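Local coordinates for acyl-CoA dehydrogenase domain protein Tcur3481 (Thermomonospora curvata, PDB 6WY9), which probably acts as an acyl-CoA dehydrogenase and binds flavin adenine dinucleotide, held here in its dihydro form, at residues V73-E76 / E77-R80; A229-L232 / G233-S236; E248-F252 / G253-G257; V324-Y328 / P329-Y333. All blocks are in the same frame, centred on the assembly; numbering follows the deposited sequence.

Overall arrangement
Contacts 1 and 2 are buried, about two turns each of helices 67-80 and 215-248, and they touch: E76 and L75 pack on L232 and V230, the centres of the two contacts lying about 7 Å apart. Contact 1 buries charge, contact 2 is largely apolar. Contacts 3 and 4 are only partly buried and lie nearer the cofactor sites. Contact 3 is a beta hairpin that follows helix 215-248 and grips the FDA diphosphate; contact 4 is a turn leading into helix 330-340, built from ring faces and a bridging water. Their nearest atoms are about 6 Å apart. Y333 of contact 4 ties back to the core, its OH near R80 O and its ring beside V234.

Contact 1: residues V73-E76 / E77-R80; sequences VLLE and EQGR
E76 and R80, one helical turn apart, meet through their charged ends. E76 OE2 lies 2.9 Å from R80 NH2 in a salt bridge whose hydrogen bond is weak, bent to 125° at the hydrogen although the carboxylate and guanidinium planes are only 22° apart. E76 reaches it with a fully extended chain, CG anti to the backbone N (chi1 178°), and its CG passes 3.2 Å from R80 NH1. That second nitrogen is taken by E77, whose OE2 stands 2.7 Å from R80 NH1, making a three-residue network in which one guanidinium bridges two neighbouring carboxylates. E77 OE2 has another mate in R17, and E76 OE2 a long, weak ion pair with R277. Replacing R80 with an alanine would probably leave E76 OE2 without its salt-bridge mate and E77 OE2 with one partner fewer. The backbone is satisfied in helical fashion: E77, Q78, G79 and R80 donate to V73 O, L74 O, L75 O and E76 O, the straightest being E77 N to V73 O at 3.2 Å. Q78 turns its amide along L75, with OE1 3.5 Å from L75 CD2, while NE2 is bonded to A83 O and more weakly to V85 O. All this belongs to the last turns of helix 67-80, enclosed on several sides: L75 packs on A226, A229 and V230 of helix 215-248, V73 and E77 lie against helix 5-23, and L74, L75 and Q78 rest on helix 87-100.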
# COMPACT_ATOMS: atom_id res chain seq x y z
N VAL B 73 17.56 18.39 -15.28
CA VAL B 73 17.07 19.64 -14.71
C VAL B 73 16.03 20.24 -15.63
O VAL B 73 14.95 20.66 -15.19
CB VAL B 73 18.25 20.61 -14.46
CG1 VAL B 73 17.78 22.01 -14.11
CG2 VAL B 73 19.11 20.08 -13.33
N LEU B 74 16.31 20.25 -16.94
CA LEU B 74 15.34 20.77 -17.90
C LEU B 74 14.06 19.94 -17.93
O LEU B 74 12.96 20.50 -17.99
CB LEU B 74 15.97 20.82 -19.30
CG LEU B 74 15.06 21.22 -20.45
CD1 LEU B 74 14.61 22.72 -20.35
CD2 LEU B 74 15.76 20.95 -21.80
N LEU B 75 14.17 18.60 -17.92
CA LEU B 75 12.98 17.75 -17.97
C LEU B 75 12.12 17.90 -16.72
O LEU B 75 10.89 17.75 -16.78
CB LEU B 75 13.38 16.27 -18.17
CG LEU B 75 13.99 15.97 -19.55
CD1 LEU B 75 14.35 14.48 -19.71
CD2 LEU B 75 13.07 16.48 -20.69
N GLU B 76 12.78 18.07 -15.57
CA GLU B 76 12.02 18.24 -14.35
C GLU B 76 11.20 19.53 -14.38
O GLU B 76 10.01 19.54 -14.02
CB GLU B 76 12.96 18.20 -13.13
CG GLU B 76 12.20 18.42 -11.84
CD GLU B 76 13.08 18.40 -10.58
OE1 GLU B 76 14.31 18.22 -10.67
OE2 GLU B 76 12.51 18.58 -9.47
N GLU B 77 11.81 20.64 -14.82
CA GLU B 77 11.00 21.84 -15.01
C GLU B 77 9.90 21.63 -16.04
O GLU B 77 8.81 22.18 -15.90
CB GLU B 77 11.84 23.04 -15.47
CG GLU B 77 12.46 23.77 -14.36
CD GLU B 77 11.49 24.20 -13.25
OE1 GLU B 77 10.43 24.86 -13.47
OE2 GLU B 77 11.84 23.89 -12.14
N GLN B 78 10.20 20.92 -17.13
CA GLN B 78 9.15 20.69 -18.11
C GLN B 78 7.97 19.96 -17.48
O GLN B 78 6.81 20.35 -17.67
CB GLN B 78 9.68 19.90 -19.31
CG GLN B 78 8.49 19.41 -20.14
CD GLN B 78 8.84 18.40 -21.19
OE1 GLN B 78 9.82 17.63 -21.07
NE2 GLN B 78 8.00 18.33 -22.21
N GLY B 79 8.23 18.89 -16.71
CA GLY B 79 7.13 18.18 -16.07
C GLY B 79 6.36 19.02 -15.07
O GLY B 79 5.14 18.87 -14.93
N ARG B 80 7.05 19.94 -14.38
CA ARG B 80 6.35 20.82 -13.44
C ARG B 80 5.22 21.60 -14.10
O ARG B 80 4.25 21.98 -13.43
CB ARG B 80 7.35 21.80 -12.85
CG ARG B 80 7.59 21.64 -11.42
CD ARG B 80 8.70 22.57 -11.01
NE ARG B 80 9.42 22.03 -9.87
CZ ARG B 80 10.62 21.48 -9.94
NH1 ARG B 80 11.29 21.41 -11.09
NH2 ARG B 80 11.18 21.02 -8.82

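Contact 2: residues A229-L232 / G233-S236; sequences AVQL and GVAS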
# COMPACT_ATOMS: atom_id res chain seq x y z
N ALA B 229 12.97 11.94 -14.62
CA ALA B 229 13.09 13.38 -14.37
C ALA B 229 11.77 14.11 -14.65
O ALA B 229 11.35 14.97 -13.87
CB ALA B 229 14.24 13.98 -15.20
N VAL B 230 11.11 13.77 -15.77
CA VAL B 230 9.84 14.41 -16.09
C VAL B 230 8.82 14.09 -15.00
O VAL B 230 8.06 14.95 -14.54
CB VAL B 230 9.33 13.95 -17.47
CG1 VAL B 230 7.96 14.61 -17.80
CG2 VAL B 230 10.39 14.19 -18.57
N GLN B 231 8.79 12.82 -14.58
CA GLN B 231 7.81 12.41 -13.60
C GLN B 231 8.04 13.15 -12.29
O GLN B 231 7.09 13.49 -11.59
CB GLN B 231 7.90 10.89 -13.36
CG GLN B 231 6.73 10.33 -12.50
CD GLN B 231 5.48 10.15 -13.33
OE1 GLN B 231 5.12 11.03 -14.12
NE2 GLN B 231 4.80 9.00 -13.15
N LEU B 232 9.30 13.30 -11.90
CA LEU B 232 9.55 14.08 -10.70
C LEU B 232 8.91 15.46 -10.82
O LEU B 232 8.29 15.95 -9.86
CB LEU B 232 11.06 14.21 -10.47
CG LEU B 232 11.50 15.10 -9.28
CD1 LEU B 232 10.97 14.55 -7.87
CD2 LEU B 232 13.03 15.18 -9.34
N GLY B 233 9.05 16.12 -11.98
CA GLY B 233 8.48 17.44 -12.14
C GLY B 233 6.95 17.41 -12.16
O GLY B 233 6.29 18.23 -11.52
N VAL B 234 6.37 16.41 -12.84
CA VAL B 234 4.92 16.25 -12.80
C VAL B 234 4.43 16.12 -11.36
O VAL B 234 3.46 16.76 -10.96
CB VAL B 234 4.47 15.04 -13.64
CG1 VAL B 234 2.96 14.79 -13.44
CG2 VAL B 234 4.82 15.29 -15.17
N ALA B 235 5.05 15.23 -10.58
CA ALA B 235 4.52 15.00 -9.24
C ALA B 235 4.69 16.24 -8.37
O ALA B 235 3.81 16.57 -7.57
CB ALA B 235 5.22 13.80 -8.58
N SER B 236 5.84 16.92 -8.50
CA SER B 236 6.10 18.13 -7.73
C SER B 236 5.07 19.21 -8.06
O SER B 236 4.53 19.86 -7.17
CB SER B 236 7.52 18.64 -8.04
OG SER B 236 8.49 17.69 -7.61
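Residues 229-236 form two turns in the middle of helix 215-248, a long helix of the C-terminal acyl-CoA dehydrogenase region. Across them S236 folds back on L232: OG lies 2.9 Å from L232 O and donates to it, while S236 N reaches the same oxygen at 3.0 Å. The two donors come from opposite faces of the carbonyl plane, the hydroxyl from 35° above it. OG stands anti to its own carbonyl carbon (chi1 -64°), which turns it back toward the preceding turn. Two residues earlier, V234 N bonds V230 O at 2.8 Å, and V234 CG2 sits 3.3 Å from that oxygen. The valine side chains meet more loosely, V230 CG1 to V234 CG2 at 4.2 Å. Q231 bends at chi2 (79°), bringing OE1 to 4.1 Å from V234 CB; its NE2 is bonded to A304 O and G337 O. The chemistry is therefore uneven. The serine hydroxyl is absorbed by its own helix and doubles the grip on one carbonyl, whereas the glutamine spends its amide hydrogens on neighbouring chain segments and buries OE1 against valine without a polar partner in the model.

Contact 3: residues E248-F252 / G253-G257; sequences EREQF and GRPLG. With FDA (dihydroflavine-adenine dinucleotide), chain C.
The guanidinium of R249 carries the amide of Q251 on one face, with Q251 NE2 3.5 Å above its centre, and turns its edge to the FDA diphosphate. Along that edge R249 NE donates to FDA O1A at 2.7 Å and NH2 to FDA O2P at 2.8 Å, so one side chain spans both phosphates and would be expected to offset their charge. R249 CG runs anti to the backbone N (chi1 -155°) and the chain bends at chi2, which lays CD 3.8 Å from L256 CD1. The F252 ring has FDA N7A at its edge, in plane, and its CE2 comes 3.6 Å from N6A of the adenine. L256 touches both cofactor and hairpin: CD1 approaches the ribose oxygen O4B at 3.4 Å, while CD2 touches the adenine carbon C8A and Q251 CB. Q251 NE2 also bonds E250 O, in the carbonyl plane on a lone pair, consistent with the amide being held over R249; it is held further by the backbone of a neighbouring subunit, which also bonds R249 NH1. R254 NE bonds T258 OG1, and its side chain makes a cation-pi contact with F259. The backbone bonds close the hairpin: L256 N to R249 O at 2.8 Å, and Q251 with R254 as an antiparallel hydrogen-bonded pair. F252 and G253, both with positive phi, form the corners of a type I' turn. The arrangement is a tight beta hairpin with a two-residue type I' loop, lining the adenosine and diphosphate part of the cofactor site, where subunits meet.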
# COMPACT_ATOMS: atom_id res chain seq x y z
N GLU B 248 -7.28 26.99 0.17
CA GLU B 248 -8.38 27.87 -0.24
C GLU B 248 -9.73 27.25 0.07
O GLU B 248 -10.64 27.92 0.59
CB GLU B 248 -8.30 28.11 -1.76
CG GLU B 248 -7.08 28.91 -2.27
CD GLU B 248 -6.94 28.85 -3.81
OE1 GLU B 248 -7.77 28.20 -4.49
OE2 GLU B 248 -5.97 29.45 -4.32
N ARG B 249 -9.89 25.99 -0.27
CA ARG B 249 -11.21 25.36 -0.24
C ARG B 249 -11.57 25.03 1.21
O ARG B 249 -10.81 24.31 1.87
CB ARG B 249 -11.18 24.09 -1.08
CG ARG B 249 -12.55 23.64 -1.64
CD ARG B 249 -13.56 23.24 -0.54
NE ARG B 249 -14.66 22.58 -1.25
CZ ARG B 249 -15.69 23.20 -1.82
NH1 ARG B 249 -15.89 24.54 -1.68
NH2 ARG B 249 -16.58 22.46 -2.49
N GLU B 250 -12.72 25.53 1.68
CA GLU B 250 -13.23 25.21 3.01
C GLU B 250 -14.50 24.38 2.93
O GLU B 250 -15.35 24.58 2.04
CB GLU B 250 -13.49 26.49 3.83
CG GLU B 250 -12.30 27.41 3.74
CD GLU B 250 -12.26 28.46 4.82
OE1 GLU B 250 -13.22 28.54 5.62
OE2 GLU B 250 -11.25 29.19 4.88
N GLN B 251 -14.60 23.42 3.83
CA GLN B 251 -15.78 22.64 4.10
C GLN B 251 -15.83 22.46 5.61
O GLN B 251 -14.78 22.44 6.27
CB GLN B 251 -15.75 21.28 3.38
CG GLN B 251 -15.90 21.34 1.83
CD GLN B 251 -17.30 21.83 1.42
OE1 GLN B 251 -18.24 21.02 1.27
NE2 GLN B 251 -17.44 23.15 1.24
N PHE B 252 -17.04 22.33 6.15
CA PHE B 252 -17.21 22.19 7.60
C PHE B 252 -16.59 23.38 8.34
O PHE B 252 -16.08 23.23 9.47
CB PHE B 252 -16.63 20.86 8.10
CG PHE B 252 -17.13 19.63 7.33
CD1 PHE B 252 -18.40 19.08 7.60
CD2 PHE B 252 -16.33 19.03 6.34
CE1 PHE B 252 -18.88 17.92 6.88
CE2 PHE B 252 -16.78 17.85 5.62
CZ PHE B 252 -18.06 17.33 5.89
N GLY B 253 -16.56 24.55 7.70
CA GLY B 253 -16.09 25.75 8.35
C GLY B 253 -14.58 25.92 8.44
O GLY B 253 -14.12 26.82 9.16
N ARG B 254 -13.78 25.14 7.72
CA ARG B 254 -12.33 25.28 7.81
C ARG B 254 -11.68 24.79 6.53
O ARG B 254 -12.27 24.01 5.77
CB ARG B 254 -11.77 24.51 9.02
CG ARG B 254 -12.15 23.03 9.15
CD ARG B 254 -11.85 22.54 10.60
NE ARG B 254 -11.14 21.26 10.64
CZ ARG B 254 -11.57 20.18 11.28
NH1 ARG B 254 -12.71 20.23 11.95
NH2 ARG B 254 -10.86 19.06 11.26
N PRO B 255 -10.43 25.19 6.27
CA PRO B 255 -9.73 24.70 5.08
C PRO B 255 -9.63 23.17 5.06
O PRO B 255 -9.31 22.54 6.07
CB PRO B 255 -8.34 25.34 5.18
CG PRO B 255 -8.58 26.60 6.00
CD PRO B 255 -9.62 26.18 7.03
N LEU B 256 -9.88 22.58 3.88
CA LEU B 256 -9.62 21.15 3.72
C LEU B 256 -8.21 20.80 4.19
O LEU B 256 -7.97 19.71 4.72
CB LEU B 256 -9.79 20.74 2.24
CG LEU B 256 -11.21 20.81 1.68
CD1 LEU B 256 -11.24 20.29 0.22
CD2 LEU B 256 -12.15 19.97 2.60
N GLY B 257 -7.29 21.75 4.05
CA GLY B 257 -5.91 21.53 4.41
C GLY B 257 -5.69 21.30 5.89
O GLY B 257 -4.59 20.88 6.28
PA FDA C . -14.75 18.77 -1.58
O1A FDA C . -14.00 20.03 -1.87
O2A FDA C . -15.88 18.77 -0.55
O5B FDA C . -13.65 17.66 -0.92
C5B FDA C . -12.59 17.51 -1.83
C4B FDA C . -11.66 16.43 -1.25
O4B FDA C . -11.35 16.88 0.16
C3B FDA C . -12.36 15.09 -1.00
O3B FDA C . -12.28 14.25 -2.10
C2B FDA C . -11.50 14.51 0.10
O2B FDA C . -10.16 14.08 -0.34
C1B FDA C . -11.24 15.72 1.04
N9A FDA C . -12.15 15.83 2.18
C8A FDA C . -13.41 16.46 2.24
N7A FDA C . -13.94 16.42 3.46
C5A FDA C . -13.01 15.75 4.23
C6A FDA C . -13.02 15.38 5.58
N6A FDA C . -14.06 15.69 6.39
N1A FDA C . -11.98 14.71 6.11
C2A FDA C . -10.97 14.43 5.24
N3A FDA C . -10.82 14.70 3.92
C4A FDA C . -11.87 15.39 3.45
N1 FDA C . -23.35 15.87 -7.32
C2 FDA C . -24.74 16.08 -7.41
O2 FDA C . -25.33 16.81 -6.59
N3 FDA C . -25.39 15.42 -8.45
C4 FDA C . -24.75 14.59 -9.40
O4 FDA C . -25.41 14.07 -10.30
C4X FDA C . -23.33 14.44 -9.23
N5 FDA C . -22.62 13.63 -10.13
C5X FDA C . -21.28 13.87 -10.28
C6 FDA C . -20.62 13.45 -11.38
C7 FDA C . -19.24 13.73 -11.51
C7M FDA C . -18.58 13.28 -12.68
C8 FDA C . -18.55 14.39 -10.55
C8M FDA C . -17.11 14.67 -10.68
C9 FDA C . -19.22 14.79 -9.41
C9A FDA C . -20.58 14.54 -9.29
N10 FDA C . -21.28 14.94 -8.13
C10 FDA C . -22.66 15.07 -8.24
C1' FDA C . -20.56 15.77 -7.12
C2' FDA C . -19.99 14.90 -5.96
O2' FDA C . -20.98 14.46 -5.16
C3' FDA C . -18.98 15.89 -5.22
O3' FDA C . -17.84 16.14 -6.02
C4' FDA C . -18.59 15.33 -3.86
O4' FDA C . -19.71 15.41 -3.05
C5' FDA C . -17.36 16.12 -3.34
O5' FDA C . -17.75 17.45 -3.18
P FDA C . -16.56 18.43 -3.74
O1P FDA C . -16.36 18.03 -5.12
O2P FDA C . -16.97 19.86 -3.40
O3P FDA C . -15.14 18.07 -2.95

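Contact 4: residues V324-Y328 / P329-Y333; sequences VDVDY and PIHRY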
# COMPACT_ATOMS: atom_id res chain seq x y z
N VAL B 324 -11.62 16.84 -11.88
CA VAL B 324 -11.84 16.23 -13.19
C VAL B 324 -12.28 17.24 -14.22
O VAL B 324 -12.41 16.88 -15.40
CB VAL B 324 -12.83 15.04 -13.17
CG1 VAL B 324 -12.36 13.96 -12.10
CG2 VAL B 324 -14.25 15.50 -12.90
N ASP B 325 -12.48 18.50 -13.85
CA ASP B 325 -12.88 19.50 -14.84
C ASP B 325 -11.70 19.76 -15.76
O ASP B 325 -10.61 20.10 -15.29
CB ASP B 325 -13.29 20.80 -14.13
CG ASP B 325 -13.90 21.82 -15.05
OD1 ASP B 325 -13.66 21.86 -16.27
OD2 ASP B 325 -14.65 22.63 -14.50
N VAL B 326 -11.89 19.60 -17.08
CA VAL B 326 -10.78 19.83 -18.00
C VAL B 326 -10.41 21.30 -18.10
O VAL B 326 -9.37 21.61 -18.67
CB VAL B 326 -10.98 19.33 -19.46
CG1 VAL B 326 -11.20 17.78 -19.51
CG2 VAL B 326 -12.11 20.13 -20.21
N ASP B 327 -11.21 22.20 -17.53
CA ASP B 327 -10.81 23.60 -17.52
C ASP B 327 -9.98 23.98 -16.30
O ASP B 327 -9.62 25.15 -16.15
CB ASP B 327 -12.04 24.50 -17.64
CG ASP B 327 -12.59 24.48 -19.07
OD1 ASP B 327 -13.82 24.45 -19.26
OD2 ASP B 327 -11.76 24.42 -20.01
N TYR B 328 -9.66 23.01 -15.45
CA TYR B 328 -8.86 23.19 -14.25
C TYR B 328 -7.56 22.40 -14.44
O TYR B 328 -7.57 21.43 -15.20
CB TYR B 328 -9.65 22.71 -13.01
CG TYR B 328 -8.90 22.85 -11.69
CD1 TYR B 328 -8.90 24.08 -10.98
CD2 TYR B 328 -8.14 21.78 -11.17
CE1 TYR B 328 -8.19 24.23 -9.78
CE2 TYR B 328 -7.42 21.88 -10.00
CZ TYR B 328 -7.44 23.12 -9.29
OH TYR B 328 -6.74 23.26 -8.12
N PRO B 329 -6.42 22.81 -13.85
CA PRO B 329 -5.14 22.29 -14.36
C PRO B 329 -4.80 20.87 -13.96
O PRO B 329 -4.03 20.21 -14.68
CB PRO B 329 -4.10 23.27 -13.78
CG PRO B 329 -4.83 24.03 -12.70
CD PRO B 329 -6.25 24.09 -13.15
N ILE B 330 -5.29 20.39 -12.81
CA ILE B 330 -4.63 19.24 -12.20
C ILE B 330 -4.78 17.99 -13.08
O ILE B 330 -3.90 17.13 -13.07
CB ILE B 330 -5.15 18.99 -10.76
CG1 ILE B 330 -4.22 17.99 -10.02
CG2 ILE B 330 -6.62 18.46 -10.79
CD1 ILE B 330 -2.81 18.59 -9.65
N HIS B 331 -5.88 17.87 -13.84
CA HIS B 331 -6.11 16.63 -14.60
C HIS B 331 -4.97 16.34 -15.59
O HIS B 331 -4.75 15.18 -15.95
CB HIS B 331 -7.41 16.69 -15.39
CG HIS B 331 -7.34 17.61 -16.57
ND1 HIS B 331 -7.30 18.99 -16.44
CD2 HIS B 331 -7.25 17.36 -17.91
CE1 HIS B 331 -7.23 19.55 -17.64
NE2 HIS B 331 -7.20 18.58 -18.54
N ARG B 332 -4.25 17.37 -16.06
CA ARG B 332 -3.13 17.11 -16.97
C ARG B 332 -1.99 16.40 -16.26
O ARG B 332 -1.30 15.58 -16.87
CB ARG B 332 -2.63 18.42 -17.61
CG ARG B 332 -3.66 19.06 -18.56
CD ARG B 332 -2.99 20.00 -19.59
NE ARG B 332 -4.02 20.73 -20.33
CZ ARG B 332 -4.72 21.77 -19.86
NH1 ARG B 332 -5.66 22.34 -20.63
NH2 ARG B 332 -4.49 22.23 -18.64
N TYR B 333 -1.75 16.73 -15.00
CA TYR B 333 -0.72 16.03 -14.22
C TYR B 333 -1.09 14.57 -14.06
O TYR B 333 -0.24 13.68 -14.21
CB TYR B 333 -0.56 16.73 -12.86
CG TYR B 333 -0.01 18.12 -13.06
CD1 TYR B 333 -0.83 19.17 -13.49
CD2 TYR B 333 1.36 18.36 -12.92
CE1 TYR B 333 -0.29 20.43 -13.75
CE2 TYR B 333 1.90 19.64 -13.17
CZ TYR B 333 1.07 20.65 -13.58
OH TYR B 333 1.62 21.90 -13.82
O HOH W 1 -8.47 19.28 -13.62
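H331 CG sits between the backbone N and the carbonyl carbon (chi1 73°), which swings the ring back over the preceding loop, and Y328 holds CG anti to the backbone N (chi1 180°), bringing its ring over P329. The imidazole is thereby placed with ND1 2.8 Å from Y328 O, the oxygen lying at the ring edge; the bond is weak, bent to 130°. V326 CA covers one face of the ring in a CH-pi contact, 3.8 Å from the centroid, and R332 CG lies over the opposite face. The Y328 ring receives P329 CD over one face, 3.5 Å from its centroid, a second CH-pi contact. At the edge of this ring, in its plane, I330 CG2 meets CE2 at 3.6 Å. Replacing Y328 with an alanine would probably uncover P329 CD and I330 CG2 and leave H319, hydrogen-bonded to the phenol OH, without that partner. Water 1 ties the two halves together: it donates to D325 O at 2.8 Å and accepts from H331 N at 3.0 Å. Upstream, D325 OD1 accepts from D327 N at 2.8 Å, and D325 O accepts from Y328 N. Within the same chain, D327 pairs with R30 and R332 with E33, while V324 and V326 bond the backbone of a neighbouring subunit. The whole is an Asx turn overlapping a type I beta turn, D325 to Y328, followed by a proline at the entrance to helix 330-340; V324, just before the turn, lines the FDA pocket.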